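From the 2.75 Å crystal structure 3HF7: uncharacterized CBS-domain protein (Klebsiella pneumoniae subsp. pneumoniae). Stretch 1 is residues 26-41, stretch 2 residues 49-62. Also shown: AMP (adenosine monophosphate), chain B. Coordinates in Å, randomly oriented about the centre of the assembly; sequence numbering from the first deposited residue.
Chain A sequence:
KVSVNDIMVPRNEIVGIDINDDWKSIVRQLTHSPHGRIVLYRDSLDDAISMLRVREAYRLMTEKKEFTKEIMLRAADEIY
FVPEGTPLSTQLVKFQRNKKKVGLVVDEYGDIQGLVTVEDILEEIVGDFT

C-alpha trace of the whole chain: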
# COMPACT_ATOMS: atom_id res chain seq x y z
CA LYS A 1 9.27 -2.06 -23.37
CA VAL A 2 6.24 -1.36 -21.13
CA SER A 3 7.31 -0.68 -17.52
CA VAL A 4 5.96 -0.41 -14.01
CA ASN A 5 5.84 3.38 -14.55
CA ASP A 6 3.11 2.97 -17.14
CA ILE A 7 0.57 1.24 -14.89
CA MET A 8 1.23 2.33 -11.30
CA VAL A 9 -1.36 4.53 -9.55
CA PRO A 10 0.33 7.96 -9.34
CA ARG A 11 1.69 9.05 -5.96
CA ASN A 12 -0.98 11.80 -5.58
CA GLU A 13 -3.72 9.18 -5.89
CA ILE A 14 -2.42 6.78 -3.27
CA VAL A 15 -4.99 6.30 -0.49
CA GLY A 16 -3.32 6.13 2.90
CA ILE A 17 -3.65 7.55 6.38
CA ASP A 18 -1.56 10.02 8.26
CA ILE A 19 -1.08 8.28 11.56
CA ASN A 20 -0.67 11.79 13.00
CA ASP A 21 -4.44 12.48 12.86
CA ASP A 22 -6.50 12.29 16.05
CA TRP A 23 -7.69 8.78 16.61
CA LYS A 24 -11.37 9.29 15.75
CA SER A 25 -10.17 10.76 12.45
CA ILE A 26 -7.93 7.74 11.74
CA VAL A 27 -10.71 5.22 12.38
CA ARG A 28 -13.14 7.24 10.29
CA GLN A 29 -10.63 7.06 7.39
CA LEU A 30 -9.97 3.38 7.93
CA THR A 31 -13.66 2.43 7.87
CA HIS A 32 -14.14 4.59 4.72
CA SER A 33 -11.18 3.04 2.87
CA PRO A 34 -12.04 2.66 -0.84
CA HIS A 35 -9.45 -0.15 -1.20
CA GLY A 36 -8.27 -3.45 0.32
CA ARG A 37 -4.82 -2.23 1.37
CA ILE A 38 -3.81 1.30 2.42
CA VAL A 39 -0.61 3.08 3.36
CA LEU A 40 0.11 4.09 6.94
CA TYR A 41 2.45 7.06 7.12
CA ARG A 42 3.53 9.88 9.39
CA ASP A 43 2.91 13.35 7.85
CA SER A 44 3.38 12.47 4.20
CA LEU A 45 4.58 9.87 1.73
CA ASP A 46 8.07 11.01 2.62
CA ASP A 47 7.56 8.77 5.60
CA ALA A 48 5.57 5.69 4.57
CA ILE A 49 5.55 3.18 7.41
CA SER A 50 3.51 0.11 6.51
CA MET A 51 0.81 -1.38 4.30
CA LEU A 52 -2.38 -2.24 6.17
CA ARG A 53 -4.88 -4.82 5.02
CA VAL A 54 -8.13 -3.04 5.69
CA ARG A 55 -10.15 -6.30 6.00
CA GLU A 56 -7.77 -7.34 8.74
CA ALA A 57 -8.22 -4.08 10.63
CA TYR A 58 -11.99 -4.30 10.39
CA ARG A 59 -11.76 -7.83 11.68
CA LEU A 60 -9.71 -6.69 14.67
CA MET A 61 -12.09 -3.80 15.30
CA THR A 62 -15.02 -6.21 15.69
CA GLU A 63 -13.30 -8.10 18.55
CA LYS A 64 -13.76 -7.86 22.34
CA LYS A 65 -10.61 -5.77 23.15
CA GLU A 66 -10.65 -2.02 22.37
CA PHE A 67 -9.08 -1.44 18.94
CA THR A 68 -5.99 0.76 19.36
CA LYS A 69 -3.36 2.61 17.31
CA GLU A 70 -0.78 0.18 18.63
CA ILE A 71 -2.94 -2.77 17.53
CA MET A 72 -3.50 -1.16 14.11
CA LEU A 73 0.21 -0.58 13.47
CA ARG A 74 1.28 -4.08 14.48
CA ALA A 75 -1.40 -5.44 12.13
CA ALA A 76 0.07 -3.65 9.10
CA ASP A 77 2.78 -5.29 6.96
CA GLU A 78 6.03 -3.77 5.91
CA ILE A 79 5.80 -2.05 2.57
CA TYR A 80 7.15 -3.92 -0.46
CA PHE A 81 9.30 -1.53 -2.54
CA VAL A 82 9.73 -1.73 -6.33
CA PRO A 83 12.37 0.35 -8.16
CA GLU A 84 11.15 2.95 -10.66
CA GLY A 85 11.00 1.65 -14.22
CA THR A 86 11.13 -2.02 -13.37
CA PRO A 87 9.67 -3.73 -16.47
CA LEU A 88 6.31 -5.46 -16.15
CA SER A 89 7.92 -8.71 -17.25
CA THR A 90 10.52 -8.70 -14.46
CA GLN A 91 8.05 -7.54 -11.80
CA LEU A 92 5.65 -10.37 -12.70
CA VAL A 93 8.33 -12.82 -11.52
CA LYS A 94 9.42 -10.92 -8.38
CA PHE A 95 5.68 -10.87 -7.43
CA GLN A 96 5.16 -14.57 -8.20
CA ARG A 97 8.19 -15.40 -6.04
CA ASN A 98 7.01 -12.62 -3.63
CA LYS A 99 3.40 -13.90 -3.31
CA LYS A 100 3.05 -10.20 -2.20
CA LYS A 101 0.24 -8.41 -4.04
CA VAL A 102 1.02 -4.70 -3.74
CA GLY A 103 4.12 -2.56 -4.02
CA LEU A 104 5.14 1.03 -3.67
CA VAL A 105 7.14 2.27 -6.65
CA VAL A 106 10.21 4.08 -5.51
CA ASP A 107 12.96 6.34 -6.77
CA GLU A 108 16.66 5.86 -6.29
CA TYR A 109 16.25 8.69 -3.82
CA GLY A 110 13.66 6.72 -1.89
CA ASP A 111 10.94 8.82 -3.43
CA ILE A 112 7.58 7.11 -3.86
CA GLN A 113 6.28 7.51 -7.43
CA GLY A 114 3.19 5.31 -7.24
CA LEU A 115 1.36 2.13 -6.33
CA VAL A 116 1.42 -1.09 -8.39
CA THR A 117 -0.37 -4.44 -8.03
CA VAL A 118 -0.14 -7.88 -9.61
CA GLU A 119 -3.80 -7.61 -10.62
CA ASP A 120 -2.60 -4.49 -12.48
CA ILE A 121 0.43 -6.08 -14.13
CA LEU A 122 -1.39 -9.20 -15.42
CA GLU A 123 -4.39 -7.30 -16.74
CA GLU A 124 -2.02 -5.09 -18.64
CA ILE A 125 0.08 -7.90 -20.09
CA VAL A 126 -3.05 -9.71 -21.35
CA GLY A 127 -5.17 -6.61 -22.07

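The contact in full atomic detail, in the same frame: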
# COMPACT_ATOMS: atom_id res chain seq x y z
N ILE A 26 -8.62 8.88 12.36
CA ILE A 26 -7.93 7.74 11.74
C ILE A 26 -8.92 6.62 11.49
O ILE A 26 -8.99 6.10 10.37
CB ILE A 26 -6.75 7.24 12.60
CG1 ILE A 26 -5.49 8.07 12.33
CG2 ILE A 26 -6.49 5.76 12.36
CD1 ILE A 26 -4.54 8.18 13.52
N VAL A 27 -9.71 6.28 12.51
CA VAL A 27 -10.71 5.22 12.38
C VAL A 27 -11.71 5.58 11.28
O VAL A 27 -12.03 4.76 10.43
CB VAL A 27 -11.47 4.96 13.69
CG1 VAL A 27 -12.40 3.77 13.54
CG2 VAL A 27 -10.50 4.72 14.84
N ARG A 28 -12.20 6.82 11.30
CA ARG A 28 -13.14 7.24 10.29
C ARG A 28 -12.56 6.95 8.90
O ARG A 28 -13.25 6.40 8.05
CB ARG A 28 -13.48 8.72 10.46
CG ARG A 28 -14.76 9.17 9.72
CD ARG A 28 -15.15 10.62 10.08
NE ARG A 28 -13.98 11.53 10.05
CZ ARG A 28 -13.49 12.19 11.11
NH1 ARG A 28 -14.05 12.09 12.31
NH2 ARG A 28 -12.42 12.96 10.95
N GLN A 29 -11.27 7.28 8.69
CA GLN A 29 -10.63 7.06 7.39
C GLN A 29 -10.50 5.58 7.05
O GLN A 29 -10.71 5.16 5.91
CB GLN A 29 -9.25 7.69 7.36
CG GLN A 29 -9.24 9.19 7.16
CD GLN A 29 -7.85 9.76 7.28
OE1 GLN A 29 -6.99 9.52 6.42
NE2 GLN A 29 -7.61 10.50 8.36
N LEU A 30 -10.15 4.80 8.06
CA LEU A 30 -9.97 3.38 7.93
C LEU A 30 -11.27 2.74 7.47
O LEU A 30 -11.31 2.05 6.46
CB LEU A 30 -9.53 2.82 9.26
CG LEU A 30 -9.11 1.36 9.30
CD1 LEU A 30 -7.85 1.21 8.50
CD2 LEU A 30 -8.87 0.99 10.74
N THR A 31 -12.35 2.99 8.20
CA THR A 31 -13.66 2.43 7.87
C THR A 31 -14.20 2.89 6.51
O THR A 31 -15.06 2.22 5.95
CB THR A 31 -14.69 2.72 8.98
OG1 THR A 31 -14.87 4.13 9.12
CG2 THR A 31 -14.22 2.15 10.31
N HIS A 32 -13.71 4.02 6.01
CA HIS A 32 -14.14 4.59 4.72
C HIS A 32 -13.16 4.28 3.59
O HIS A 32 -13.28 4.86 2.49
CB HIS A 32 -14.32 6.11 4.82
CG HIS A 32 -15.56 6.53 5.55
ND1 HIS A 32 -15.75 6.27 6.90
CD2 HIS A 32 -16.67 7.18 5.13
CE1 HIS A 32 -16.93 6.75 7.27
NE2 HIS A 32 -17.50 7.30 6.22
N SER A 33 -12.21 3.39 3.85
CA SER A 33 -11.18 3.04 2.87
C SER A 33 -11.78 2.50 1.57
O SER A 33 -12.52 1.52 1.60
CB SER A 33 -10.21 2.01 3.46
OG SER A 33 -9.32 1.51 2.47
N PRO A 34 -11.49 3.15 0.43
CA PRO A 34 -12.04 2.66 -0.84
C PRO A 34 -11.30 1.46 -1.41
O PRO A 34 -11.67 0.97 -2.47
CB PRO A 34 -11.90 3.87 -1.77
CG PRO A 34 -10.75 4.62 -1.23
CD PRO A 34 -10.81 4.46 0.27
N HIS A 35 -10.29 0.96 -0.70
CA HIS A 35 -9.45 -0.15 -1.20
C HIS A 35 -9.11 -1.19 -0.14
O HIS A 35 -9.25 -0.94 1.06
CB HIS A 35 -8.15 0.41 -1.77
CG HIS A 35 -8.35 1.27 -2.97
ND1 HIS A 35 -8.70 0.75 -4.20
CD2 HIS A 35 -8.26 2.61 -3.14
CE1 HIS A 35 -8.82 1.73 -5.07
NE2 HIS A 35 -8.56 2.87 -4.45
N GLY A 36 -8.61 -2.34 -0.58
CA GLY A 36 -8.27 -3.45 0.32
C GLY A 36 -7.03 -3.25 1.17
O GLY A 36 -6.97 -3.72 2.31
N ARG A 37 -6.02 -2.59 0.61
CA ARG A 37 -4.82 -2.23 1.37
C ARG A 37 -4.66 -0.71 1.35
O ARG A 37 -5.09 -0.05 0.41
CB ARG A 37 -3.56 -2.91 0.81
CG ARG A 37 -3.77 -4.28 0.17
CD ARG A 37 -3.55 -5.41 1.16
NE ARG A 37 -2.30 -6.17 1.00
CZ ARG A 37 -2.23 -7.42 0.52
NH1 ARG A 37 -3.36 -8.01 0.15
NH2 ARG A 37 -1.06 -8.07 0.42
N ILE A 38 -4.06 -0.14 2.39
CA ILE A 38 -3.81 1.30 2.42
C ILE A 38 -2.55 1.62 3.19
O ILE A 38 -2.19 0.90 4.11
CB ILE A 38 -4.95 2.10 3.06
CG1 ILE A 38 -5.35 1.48 4.39
CG2 ILE A 38 -6.12 2.24 2.08
CD1 ILE A 38 -5.36 2.44 5.50
N VAL A 39 -1.90 2.72 2.81
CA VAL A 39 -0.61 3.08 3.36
C VAL A 39 -0.79 3.78 4.69
O VAL A 39 -1.62 4.69 4.82
CB VAL A 39 0.25 3.95 2.38
CG1 VAL A 39 1.67 4.14 2.91
CG2 VAL A 39 0.30 3.32 0.99
N LEU A 40 -0.02 3.35 5.69
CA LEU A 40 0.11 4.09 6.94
C LEU A 40 1.40 4.90 6.87
O LEU A 40 2.47 4.36 6.58
CB LEU A 40 0.15 3.11 8.12
CG LEU A 40 -1.06 2.18 8.31
CD1 LEU A 40 -0.83 1.30 9.55
CD2 LEU A 40 -2.40 2.95 8.40
N TYR A 41 1.28 6.20 7.10
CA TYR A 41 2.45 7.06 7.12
C TYR A 41 2.36 8.15 8.20
O TYR A 41 1.28 8.43 8.75
CB TYR A 41 2.63 7.73 5.75
CG TYR A 41 1.48 8.62 5.35
CD1 TYR A 41 1.35 9.92 5.85
CD2 TYR A 41 0.50 8.16 4.47
CE1 TYR A 41 0.29 10.73 5.48
CE2 TYR A 41 -0.57 8.96 4.11
CZ TYR A 41 -0.67 10.23 4.61
OH TYR A 41 -1.73 11.00 4.22
N ILE A 49 5.17 4.08 6.33
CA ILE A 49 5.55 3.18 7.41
C ILE A 49 5.21 1.71 7.13
O ILE A 49 6.05 0.83 7.27
CB ILE A 49 4.93 3.62 8.74
CG1 ILE A 49 5.32 5.06 9.02
CG2 ILE A 49 5.35 2.66 9.85
CD1 ILE A 49 5.53 5.37 10.46
N SER A 50 3.96 1.46 6.73
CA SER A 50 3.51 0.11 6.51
C SER A 50 2.30 0.05 5.59
O SER A 50 1.69 1.08 5.27
CB SER A 50 3.18 -0.55 7.85
OG SER A 50 2.41 0.34 8.64
N MET A 51 1.98 -1.16 5.14
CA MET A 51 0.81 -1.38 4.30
C MET A 51 -0.18 -2.18 5.13
O MET A 51 0.17 -3.22 5.69
CB MET A 51 1.22 -2.11 3.02
CG MET A 51 0.13 -2.22 2.00
SD MET A 51 -0.21 -0.69 1.10
CE MET A 51 1.37 -0.45 0.27
N LEU A 52 -1.41 -1.68 5.24
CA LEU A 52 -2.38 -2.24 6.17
C LEU A 52 -3.50 -2.87 5.39
O LEU A 52 -4.11 -2.21 4.53
CB LEU A 52 -2.93 -1.13 7.08
CG LEU A 52 -3.69 -1.35 8.41
CD1 LEU A 52 -5.18 -1.08 8.28
CD2 LEU A 52 -3.42 -2.71 9.06
N ARG A 53 -3.75 -4.15 5.65
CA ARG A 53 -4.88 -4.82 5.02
C ARG A 53 -6.09 -4.38 5.77
O ARG A 53 -6.25 -4.70 6.94
CB ARG A 53 -4.71 -6.33 5.03
CG ARG A 53 -3.58 -6.76 4.16
CD ARG A 53 -3.25 -8.21 4.30
NE ARG A 53 -2.40 -8.45 5.45
CZ ARG A 53 -2.82 -9.04 6.57
NH1 ARG A 53 -4.08 -9.47 6.67
NH2 ARG A 53 -1.97 -9.22 7.59
N VAL A 54 -6.92 -3.60 5.09
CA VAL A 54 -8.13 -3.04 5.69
C VAL A 54 -9.02 -4.12 6.33
O VAL A 54 -9.41 -4.00 7.50
CB VAL A 54 -8.91 -2.19 4.65
CG1 VAL A 54 -10.11 -1.56 5.26
CG2 VAL A 54 -8.02 -1.10 4.11
N ARG A 55 -9.30 -5.18 5.57
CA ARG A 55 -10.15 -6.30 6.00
C ARG A 55 -9.68 -6.87 7.32
O ARG A 55 -10.50 -7.25 8.15
CB ARG A 55 -10.18 -7.41 4.95
CG ARG A 55 -10.56 -8.78 5.51
CD ARG A 55 -11.31 -9.61 4.49
NE ARG A 55 -10.48 -10.65 3.91
CZ ARG A 55 -9.72 -10.49 2.82
NH1 ARG A 55 -9.67 -9.31 2.17
NH2 ARG A 55 -9.01 -11.53 2.41
N GLU A 56 -8.37 -6.91 7.50
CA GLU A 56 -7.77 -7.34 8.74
C GLU A 56 -8.09 -6.39 9.89
O GLU A 56 -8.38 -6.81 11.01
CB GLU A 56 -6.26 -7.39 8.56
CG GLU A 56 -5.60 -8.62 9.08
CD GLU A 56 -6.35 -9.24 10.23
OE1 GLU A 56 -5.88 -9.09 11.39
OE2 GLU A 56 -7.41 -9.86 9.98
N ALA A 57 -8.02 -5.09 9.61
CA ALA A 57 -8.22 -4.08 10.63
C ALA A 57 -9.66 -4.13 11.11
O ALA A 57 -9.94 -4.15 12.32
CB ALA A 57 -7.88 -2.70 10.07
N TYR A 58 -10.57 -4.17 10.14
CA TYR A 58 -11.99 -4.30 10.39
C TYR A 58 -12.26 -5.49 11.28
O TYR A 58 -13.01 -5.40 12.24
CB TYR A 58 -12.71 -4.53 9.07
CG TYR A 58 -12.81 -3.32 8.23
CD1 TYR A 58 -12.19 -2.13 8.61
CD2 TYR A 58 -13.52 -3.36 7.02
CE1 TYR A 58 -12.28 -0.99 7.82
CE2 TYR A 58 -13.62 -2.23 6.22
CZ TYR A 58 -13.00 -1.05 6.62
OH TYR A 58 -13.08 0.07 5.83
N ARG A 59 -11.63 -6.61 10.93
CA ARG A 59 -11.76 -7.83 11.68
C ARG A 59 -11.35 -7.57 13.12
O ARG A 59 -12.08 -7.92 14.04
CB ARG A 59 -10.89 -8.93 11.05
CG ARG A 59 -11.13 -10.30 11.62
CD ARG A 59 -9.98 -11.23 11.31
NE ARG A 59 -9.54 -11.93 12.51
CZ ARG A 59 -8.46 -11.62 13.24
NH1 ARG A 59 -8.15 -12.32 14.33
NH2 ARG A 59 -7.67 -10.60 12.87
N LEU A 60 -10.21 -6.92 13.32
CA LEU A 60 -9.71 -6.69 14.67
C LEU A 60 -10.62 -5.76 15.46
O LEU A 60 -10.83 -5.93 16.68
CB LEU A 60 -8.29 -6.14 14.62
CG LEU A 60 -7.31 -7.17 14.08
CD1 LEU A 60 -6.04 -6.53 13.62
CD2 LEU A 60 -7.04 -8.24 15.13
N MET A 61 -11.18 -4.79 14.74
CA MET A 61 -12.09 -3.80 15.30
C MET A 61 -13.34 -4.45 15.88
O MET A 61 -13.86 -3.97 16.88
CB MET A 61 -12.48 -2.77 14.23
CG MET A 61 -11.47 -1.66 14.04
SD MET A 61 -11.69 -0.74 12.51
CE MET A 61 -13.20 0.17 12.80
N THR A 62 -13.81 -5.53 15.25
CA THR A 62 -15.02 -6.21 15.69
C THR A 62 -14.83 -7.01 16.99
O THR A 62 -15.81 -7.42 17.61
CB THR A 62 -15.57 -7.19 14.63
OG1 THR A 62 -14.60 -8.20 14.37
CG2 THR A 62 -15.89 -6.48 13.33
P AMP B . -8.91 -2.92 -4.42
O1P AMP B . -9.77 -1.67 -4.51
O2P AMP B . -8.02 -3.01 -3.21
O3P AMP B . -9.61 -4.22 -4.72
O5' AMP B . -7.89 -2.80 -5.67
C5' AMP B . -8.30 -2.29 -6.95
C4' AMP B . -7.17 -1.50 -7.61
O4' AMP B . -7.12 -0.16 -7.11
C3' AMP B . -5.77 -2.09 -7.39
O3' AMP B . -5.35 -3.00 -8.43
C2' AMP B . -4.88 -0.87 -7.35
O2' AMP B . -4.37 -0.58 -8.65
C1' AMP B . -5.77 0.27 -6.92
N9 AMP B . -5.42 0.52 -5.50
C8 AMP B . -5.34 -0.46 -4.58
N7 AMP B . -4.99 0.03 -3.37
C5 AMP B . -4.83 1.35 -3.49
C6 AMP B . -4.45 2.43 -2.57
N6 AMP B . -4.20 2.17 -1.26
N1 AMP B . -4.39 3.69 -3.08
C2 AMP B . -4.65 3.95 -4.39
N3 AMP B . -4.99 2.99 -5.28
C4 AMP B . -5.10 1.68 -4.90

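Helix 26-31 packs against helix 54-61, and strand 37-41 pairs antiparallel with strand 49-53; together the two stretches bury 905 Å², both sides summed. At the outer end of the helix contact Val 27 CG1 lies 3.8 Å from Met 61 CE, a light apolar touch between axes that approach no closer than 10.9 Å and cross at -122°. Leu 30 fills the space between them. Its CA-to-CB bond points sideways, but the t/p rotamer brings the end of the side chain closer: CD2 meets Ala 57 CB at 3.9 Å and Met 61 SD at 3.8 Å, while CD1 reaches Leu 52 CD1 at 3.5 Å, joining the helix pair to the sheet. Ala 57 points toward stretch 1 and packs against the leucine.

Polar closure comes from Tyr 58, whose hydroxyl OH donates to Leu 30 O at 2.7 Å, at the edge of the ring. Thr 31 also turns its methyl to stretch 2, CG2 lying 3.3 Å from Met 61 CE.

After the helix, Ser 33 points toward stretch 2, with OG 3.3 Å from Val 54 CG2, and that OG donates to His 35 O at 2.8 Å, bracing the loop. His 35 and Gly 36 face AMP: His 35 ND1 donates to O1P of the nucleotide at 2.7 Å, and Gly 36 N to its O2P at 2.8 Å. A CB on Gly 36 would be crowded by that O2P. Toward stretch 2, Gly 36 O accepts from Val 54 N at 2.8 Å, just where strand gives way to helix.

Arg 37 pairs with Arg 53 without backbone hydrogen bonds. Their aliphatic parts touch, Arg 37 CD to Arg 53 CG at 3.3 Å, and Arg 53 CG covers one face of the Arg 37 guanidinium, while Arg 37 O accepts from AMP N6 at 2.9 Å. Ile 38 and Leu 52 exchange two bonds, Ile 38 N to Leu 52 O at 3.0 Å and Leu 52 N to Ile 38 O at 2.9 Å; Ile 38 CG1 also packs on Val 54 CG2 at 3.7 Å. On the face shared with the arginines, Val 39 CG2 meets Met 51 CE at 4.0 Å.

Leu 40 N donates to Ser 50 O at 2.9 Å, and Leu 40 O accepts from Ile 49 N at 2.7 Å and Ser 50 N at 3.3 Å. Apolar Ile 38, Leu 40 and Leu 52 suit the buried face they share, where Leu 40 CG lies 4.0 Å from Leu 52 CB.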